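The same site in two structures of phenylacetic acid degradation protein PaaI from Thermus thermophilus, which probably hydrolyses acyl-CoA thioesters as a hot dog fold thioesterase and takes part in the degradation of phenylacetic acid: PDB 1WLU (chain A, 1.45 Å), residues G59-L64 and G112-L117, and PDB 1WLV (chain B, 1.90 Å), residues G59-L64 and G112-L117. Structure 2 is superposed on structure 1 by the backbone atoms of these residues (RMSD 0.21 Å); each is numbered along its deposited sequence.

Structure 1 (1WLU).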
loop_
_atom_site.group_PDB
_atom_site.type_symbol
_atom_site.label_atom_id
_atom_site.label_comp_id
_atom_site.label_asym_id
_atom_site.label_seq_id
_atom_site.Cartn_x
_atom_site.Cartn_y
_atom_site.Cartn_z
ATOM N N GLY A 59 -3.429 -10.727 21.006
ATOM C CA GLY A 59 -3.459 -9.683 22.013
ATOM C C GLY A 59 -3.997 -8.419 21.371
ATOM O O GLY A 59 -4.094 -8.353 20.145
ATOM N N PRO A 60 -4.353 -7.397 22.161
ATOM C CA PRO A 60 -4.884 -6.141 21.623
ATOM C C PRO A 60 -4.005 -5.546 20.531
ATOM O O PRO A 60 -2.798 -5.384 20.709
ATOM C CB PRO A 60 -4.963 -5.248 22.857
ATOM C CG PRO A 60 -5.262 -6.234 23.950
ATOM C CD PRO A 60 -4.303 -7.356 23.633
ATOM N N ALA A 61 -4.624 -5.214 19.403
ATOM C CA ALA A 61 -3.891 -4.644 18.280
ATOM C C ALA A 61 -4.796 -3.751 17.447
ATOM O O ALA A 61 -5.990 -4.018 17.313
ATOM C CB ALA A 61 -3.323 -5.758 17.412
ATOM N N VAL A 62 -4.217 -2.690 16.896
ATOM C CA VAL A 62 -4.961 -1.761 16.059
ATOM C C VAL A 62 -4.239 -1.598 14.730
ATOM O O VAL A 62 -3.010 -1.644 14.664
ATOM C CB VAL A 62 -5.113 -0.377 16.731
ATOM C CG1 VAL A 62 -5.979 -0.502 17.980
ATOM C CG2 VAL A 62 -3.749 0.188 17.080
ATOM N N ALA A 63 -5.013 -1.406 13.672
ATOM C CA ALA A 63 -4.446 -1.256 12.342
ATOM C C ALA A 63 -3.586 -0.016 12.174
ATOM O O ALA A 63 -3.898 1.052 12.703
ATOM C CB ALA A 63 -5.560 -1.240 11.308
ATOM N N LEU A 64 -2.492 -0.180 11.438
ATOM C CA LEU A 64 -1.600 0.921 11.113
ATOM C C LEU A 64 -1.791 1.221 9.628
ATOM O O LEU A 64 -2.277 2.289 9.262
ATOM C CB LEU A 64 -0.135 0.553 11.376
ATOM C CG LEU A 64 0.334 0.503 12.834
ATOM C CD1 LEU A 64 1.783 0.045 12.879
ATOM C CD2 LEU A 64 0.187 1.876 13.478
ATOM N N GLY A 112 -2.383 -6.200 5.580
ATOM C CA GLY A 112 -2.422 -5.219 6.648
ATOM C C GLY A 112 -1.458 -5.448 7.789
ATOM O O GLY A 112 -1.105 -6.584 8.103
ATOM N N THR A 113 -1.029 -4.352 8.404
ATOM C CA THR A 113 -0.110 -4.408 9.529
ATOM C C THR A 113 -0.731 -3.704 10.722
ATOM O O THR A 113 -1.314 -2.627 10.588
ATOM C CB THR A 113 1.226 -3.737 9.177
ATOM O OG1 THR A 113 1.885 -4.515 8.173
ATOM C CG2 THR A 113 2.123 -3.633 10.407
ATOM N N VAL A 114 -0.614 -4.330 11.888
ATOM C CA VAL A 114 -1.153 -3.769 13.119
ATOM C C VAL A 114 -0.044 -3.386 14.077
ATOM O O VAL A 114 1.103 -3.826 13.947
ATOM C CB VAL A 114 -2.049 -4.775 13.896
ATOM C CG1 VAL A 114 -3.279 -5.125 13.097
ATOM C CG2 VAL A 114 -1.247 -6.029 14.242
ATOM N N PHE A 115 -0.411 -2.553 15.043
ATOM C CA PHE A 115 0.490 -2.137 16.099
ATOM C C PHE A 115 -0.052 -2.897 17.306
ATOM O O PHE A 115 -1.250 -2.841 17.588
ATOM C CB PHE A 115 0.393 -0.628 16.332
ATOM C CG PHE A 115 1.231 -0.140 17.479
ATOM C CD1 PHE A 115 0.674 0.030 18.743
ATOM C CD2 PHE A 115 2.583 0.131 17.301
ATOM C CE1 PHE A 115 1.456 0.462 19.814
ATOM C CE2 PHE A 115 3.373 0.564 18.364
ATOM C CZ PHE A 115 2.807 0.729 19.623
ATOM N N ARG A 116 0.818 -3.633 17.989
ATOM C CA ARG A 116 0.399 -4.408 19.152
ATOM C C ARG A 116 0.474 -3.541 20.399
ATOM O O ARG A 116 1.542 -3.046 20.760
ATOM C CB ARG A 116 1.284 -5.646 19.295
ATOM C CG ARG A 116 1.346 -6.487 18.025
ATOM C CD ARG A 116 2.171 -7.741 18.230
ATOM N NE ARG A 116 1.504 -8.682 19.124
ATOM C CZ ARG A 116 2.095 -9.731 19.683
ATOM N NH1 ARG A 116 3.377 -9.979 19.445
ATOM N NH2 ARG A 116 1.404 -10.535 20.479
ATOM N N LEU A 117 -0.673 -3.357 21.045
ATOM C CA LEU A 117 -0.770 -2.529 22.243
ATOM C C LEU A 117 -0.210 -3.218 23.483
ATOM O O LEU A 117 0.042 -4.438 23.425
ATOM C CB LEU A 117 -2.234 -2.152 22.485
ATOM C CG LEU A 117 -2.968 -1.473 21.324
ATOM C CD1 LEU A 117 -4.445 -1.337 21.663
ATOM C CD2 LEU A 117 -2.348 -0.113 21.044
HETATM O O HOH W 1 -1.432 -8.551 18.953
#

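Structure 2 (1WLV). With COA (coenzyme A), chain C.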
loop_
_atom_site.group_PDB
_atom_site.type_symbol
_atom_site.label_atom_id
_atom_site.label_comp_id
_atom_site.label_asym_id
_atom_site.label_seq_id
_atom_site.Cartn_x
_atom_site.Cartn_y
_atom_site.Cartn_z
ATOM N N GLY B 59 -3.513 -10.720 20.901
ATOM C CA GLY B 59 -3.512 -9.724 21.957
ATOM C C GLY B 59 -4.049 -8.426 21.383
ATOM O O GLY B 59 -4.310 -8.355 20.181
ATOM N N PRO B 60 -4.220 -7.379 22.204
ATOM C CA PRO B 60 -4.741 -6.101 21.711
ATOM C C PRO B 60 -3.923 -5.510 20.567
ATOM O O PRO B 60 -2.718 -5.301 20.695
ATOM C CB PRO B 60 -4.733 -5.220 22.963
ATOM C CG PRO B 60 -3.598 -5.786 23.770
ATOM C CD PRO B 60 -3.822 -7.270 23.620
ATOM N N ALA B 61 -4.591 -5.244 19.449
ATOM C CA ALA B 61 -3.926 -4.674 18.283
ATOM C C ALA B 61 -4.854 -3.746 17.502
ATOM O O ALA B 61 -6.069 -3.951 17.471
ATOM C CB ALA B 61 -3.425 -5.796 17.375
ATOM N N VAL B 62 -4.275 -2.724 16.875
ATOM C CA VAL B 62 -5.054 -1.783 16.073
ATOM C C VAL B 62 -4.438 -1.652 14.679
ATOM O O VAL B 62 -3.235 -1.832 14.507
ATOM C CB VAL B 62 -5.109 -0.384 16.732
ATOM C CG1 VAL B 62 -5.798 -0.477 18.094
ATOM C CG2 VAL B 62 -3.705 0.179 16.878
ATOM N N ALA B 63 -5.268 -1.339 13.690
ATOM C CA ALA B 63 -4.796 -1.198 12.317
ATOM C C ALA B 63 -3.812 -0.041 12.194
ATOM O O ALA B 63 -4.098 1.071 12.635
ATOM C CB ALA B 63 -5.979 -0.983 11.382
ATOM N N LEU B 64 -2.656 -0.311 11.593
ATOM C CA LEU B 64 -1.623 0.704 11.402
ATOM C C LEU B 64 -1.537 1.148 9.936
ATOM O O LEU B 64 -1.773 2.314 9.611
ATOM C CB LEU B 64 -0.270 0.152 11.848
ATOM C CG LEU B 64 0.869 1.165 11.936
ATOM C CD1 LEU B 64 0.501 2.246 12.946
ATOM C CD2 LEU B 64 2.155 0.458 12.351
ATOM N N GLY B 112 -2.245 -6.035 5.491
ATOM C CA GLY B 112 -2.306 -5.145 6.633
ATOM C C GLY B 112 -1.335 -5.408 7.762
ATOM O O GLY B 112 -0.958 -6.548 8.041
ATOM N N THR B 113 -0.925 -4.327 8.412
ATOM C CA THR B 113 -0.014 -4.420 9.536
ATOM C C THR B 113 -0.670 -3.760 10.739
ATOM O O THR B 113 -1.236 -2.671 10.628
ATOM C CB THR B 113 1.326 -3.724 9.222
ATOM O OG1 THR B 113 1.968 -4.404 8.135
ATOM C CG2 THR B 113 2.240 -3.744 10.436
ATOM N N VAL B 114 -0.623 -4.440 11.880
ATOM C CA VAL B 114 -1.199 -3.893 13.100
ATOM C C VAL B 114 -0.096 -3.465 14.038
ATOM O O VAL B 114 1.058 -3.888 13.908
ATOM C CB VAL B 114 -2.058 -4.922 13.878
ATOM C CG1 VAL B 114 -3.294 -5.286 13.091
ATOM C CG2 VAL B 114 -1.223 -6.160 14.200
ATOM N N PHE B 115 -0.470 -2.613 14.982
ATOM C CA PHE B 115 0.435 -2.134 16.007
ATOM C C PHE B 115 -0.080 -2.866 17.243
ATOM O O PHE B 115 -1.259 -2.752 17.581
ATOM C CB PHE B 115 0.294 -0.614 16.168
ATOM C CG PHE B 115 1.146 -0.031 17.262
ATOM C CD1 PHE B 115 0.768 -0.146 18.598
ATOM C CD2 PHE B 115 2.323 0.645 16.956
ATOM C CE1 PHE B 115 1.551 0.406 19.614
ATOM C CE2 PHE B 115 3.116 1.202 17.966
ATOM C CZ PHE B 115 2.727 1.083 19.297
ATOM N N ARG B 116 0.789 -3.637 17.891
ATOM C CA ARG B 116 0.389 -4.402 19.070
ATOM C C ARG B 116 0.529 -3.564 20.336
ATOM O O ARG B 116 1.638 -3.279 20.780
ATOM C CB ARG B 116 1.236 -5.677 19.173
ATOM C CG ARG B 116 1.157 -6.556 17.928
ATOM C CD ARG B 116 1.914 -7.862 18.104
ATOM N NE ARG B 116 1.300 -8.720 19.112
ATOM C CZ ARG B 116 1.895 -9.777 19.658
ATOM N NH1 ARG B 116 3.126 -10.109 19.295
ATOM N NH2 ARG B 116 1.259 -10.500 20.572
ATOM N N LEU B 117 -0.607 -3.178 20.910
ATOM C CA LEU B 117 -0.626 -2.353 22.113
ATOM C C LEU B 117 0.116 -3.006 23.268
ATOM O O LEU B 117 -0.026 -4.234 23.442
ATOM C CB LEU B 117 -2.076 -2.065 22.523
ATOM C CG LEU B 117 -2.923 -1.318 21.488
ATOM C CD1 LEU B 117 -4.370 -1.243 21.950
ATOM C CD2 LEU B 117 -2.354 0.071 21.272
HETATM N N1A COA C . -7.892 7.239 23.523
HETATM C C2A COA C . -7.843 8.472 22.950
HETATM N N3A COA C . -6.750 8.791 22.204
HETATM C C4A COA C . -5.699 7.959 21.989
HETATM C C5A COA C . -5.745 6.661 22.587
HETATM C C6A COA C . -6.869 6.360 23.344
HETATM N N6A COA C . -6.957 5.134 23.936
HETATM N N7A COA C . -4.586 5.984 22.242
HETATM C C8A COA C . -3.907 6.854 21.482
HETATM N N9A COA C . -4.506 8.040 21.293
HETATM C C1B COA C . -3.866 9.086 20.497
HETATM C C2B COA C . -2.911 10.067 21.194
HETATM O O2B COA C . -3.514 10.933 22.155
HETATM C C3B COA C . -2.227 10.765 20.013
HETATM O O3B COA C . -3.052 11.815 19.448
HETATM P P3B COA C . -2.514 13.261 19.729
HETATM O O7A COA C . -1.094 13.450 19.119
HETATM O O8A COA C . -2.444 13.524 21.264
HETATM O O9A COA C . -3.572 14.152 19.025
HETATM C C4B COA C . -2.079 9.561 19.056
HETATM O O4B COA C . -3.233 8.748 19.261
HETATM C C5B COA C . -0.799 8.705 19.275
HETATM O O5B COA C . -0.714 8.015 20.566
HETATM P P1A COA C . 0.599 7.805 21.384
HETATM O O1A COA C . 1.737 8.737 20.902
HETATM O O2A COA C . 0.216 8.032 22.877
HETATM O O3A COA C . 1.059 6.317 21.310
HETATM P P2A COA C . 1.504 5.421 20.110
HETATM O O4A COA C . 2.731 6.034 19.450
HETATM O O5A COA C . 1.808 4.041 20.727
HETATM O O6A COA C . 0.326 5.231 19.087
HETATM C CBP COA C . -0.944 3.925 17.469
HETATM C CCP COA C . 0.456 4.375 17.903
HETATM C CDP COA C . -0.805 3.031 16.219
HETATM C CEP COA C . -1.503 3.065 18.630
HETATM C CAP COA C . -1.746 5.221 17.197
HETATM O OAP COA C . -1.133 5.935 16.115
HETATM C C9P COA C . -3.238 5.029 16.910
HETATM O O9P COA C . -4.075 4.993 17.808
HETATM N N8P COA C . -3.526 4.903 15.599
HETATM C C7P COA C . -4.913 4.711 15.175
HETATM C C6P COA C . -5.315 3.226 15.168
HETATM C C5P COA C . -6.760 3.086 14.721
HETATM O O5P COA C . -7.666 3.757 15.208
HETATM N N4P COA C . -6.913 2.160 13.751
HETATM C C3P COA C . -8.220 1.844 13.153
HETATM C C2P COA C . -9.171 1.134 14.131
HETATM S S1P COA C . -8.490 -0.416 14.769
HETATM O O HOH W 2 -1.602 -8.495 18.938
HETATM O O HOH W 3 -0.833 -6.913 21.800
#

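Structure 1 (1WLU)
Val-62 and Phe-115 form an antiparallel hydrogen-bonded pair, with Val-62 N to Phe-115 O at 3.1 Å and Phe-115 N to Val-62 O at 2.8 Å. Leu-64 N adds a bond of 2.8 Å to Thr-113 O, in the carbonyl plane. The pairing joins strands 61-70 and 105-116 in the antiparallel sheet of the hot dog fold. Strand 61-70 is an outermost strand within the chain, and backbone bonds from Leu-64 lead on to the second subunit. Leu-64 has CG anti to its carbonyl carbon (chi1 -75°). This lays the side chain obliquely against Phe-115, with CG 3.7 Å from Phe-115 CB. Its CB faces Thr-113 O. Leu-64 also packs on Leu-64 of the third subunit. Val-62 directs CG2 to the same side as Phe-115, and its CG1 meets Leu-117 CD1 at 4.1 Å. Ala-61 lies on the other face, where its CB touches Val-114. Phe-51 covers Val-114 there. Ala-63 belongs to the coenzyme A site, unoccupied by coenzyme in this model. Water 1 bridges Gly-59 O and Arg-116 NE, while NH1 of Arg-116 bonds Ser-90 O.

Structure 2 (1WLV)
Val-62 and Phe-115 form an antiparallel hydrogen-bonded pair, with Val-62 N to Phe-115 O at 3.1 Å and Phe-115 N to Val-62 O at 2.9 Å. Leu-64 N adds a bond of 2.9 Å to Thr-113 O, in the carbonyl plane. Leu-64 has CG anti to its backbone N (chi1 -170°). This carries CD1 to coenzyme A, 3.6 Å from COA CDP, and within 4.3 Å of Phe-115 CB. Its CB faces Thr-113 O. Leu-64 also packs on Leu-64 of the third subunit. Val-62 directs CG2 to the same side as Phe-115, and its CG1 meets Leu-117 CD1 at 4.2 Å. CG2 also touches COA C6P. Ala-61 lies on the other face, where its CB touches Val-114. Phe-51 covers Val-114 there. Ala-63 O accepts a nearly straight bond of 3.2 Å from COA N4P (166°). The pantetheine arm lies over the face that carries Val-62 and Phe-115. Its methyl carbons CDP and CEP pack against Phe-115, CDP 3.8 Å from CB. Water 2 bridges Gly-59 O, weakly, and Arg-116 NE, while NH1 of Arg-116 bonds Ser-90 O.

Structure 1 against structure 2
These strand bonds are found in both structures: Val-62(A) N to Phe-115(A) O, Phe-115(A) N to Val-62(A) O and Leu-64(A) N to Thr-113(A) O, each with its counterpart in structure 2. The CA atoms coincide within the error. Water 1 and water 2 occupy the same place. In structure 2 COA N4P also bonds Ala-63(B) O. Coenzyme A is modelled in structure 2 alone. It adds apolar packing on Val-62(B), Leu-64(B) and Phe-115(B), and a polar partner for Ala-63(B) O. The side chains of Val-62(A), Thr-113(A), Val-114(A), Arg-116(A) and Leu-117(A) keep their place in structure 2. The main difference within the protein is at Leu-64(A) / Leu-64(B). Chi1 is -75° in Leu-64(A) and -170° in Leu-64(B). Chi2 is 177° in Leu-64(A) and 60° in Leu-64(B); the two models differ here. The CG atoms stand 1.2 Å apart after superposition. Both models keep the touch on Phe-115(A) / Phe-115(B), from Leu-64(A) CD1 to Phe-115(A) CB at 3.8 Å and from Leu-64(B) CD1 to Phe-115(B) CB at 4.3 Å. CB of Leu-64(A) and of Leu-64(B) meets O of Thr-113(A) and of Thr-113(B). In its own rotamer, Leu-64(B) also sets CD1 against the coenzyme, 3.6 Å from COA CDP.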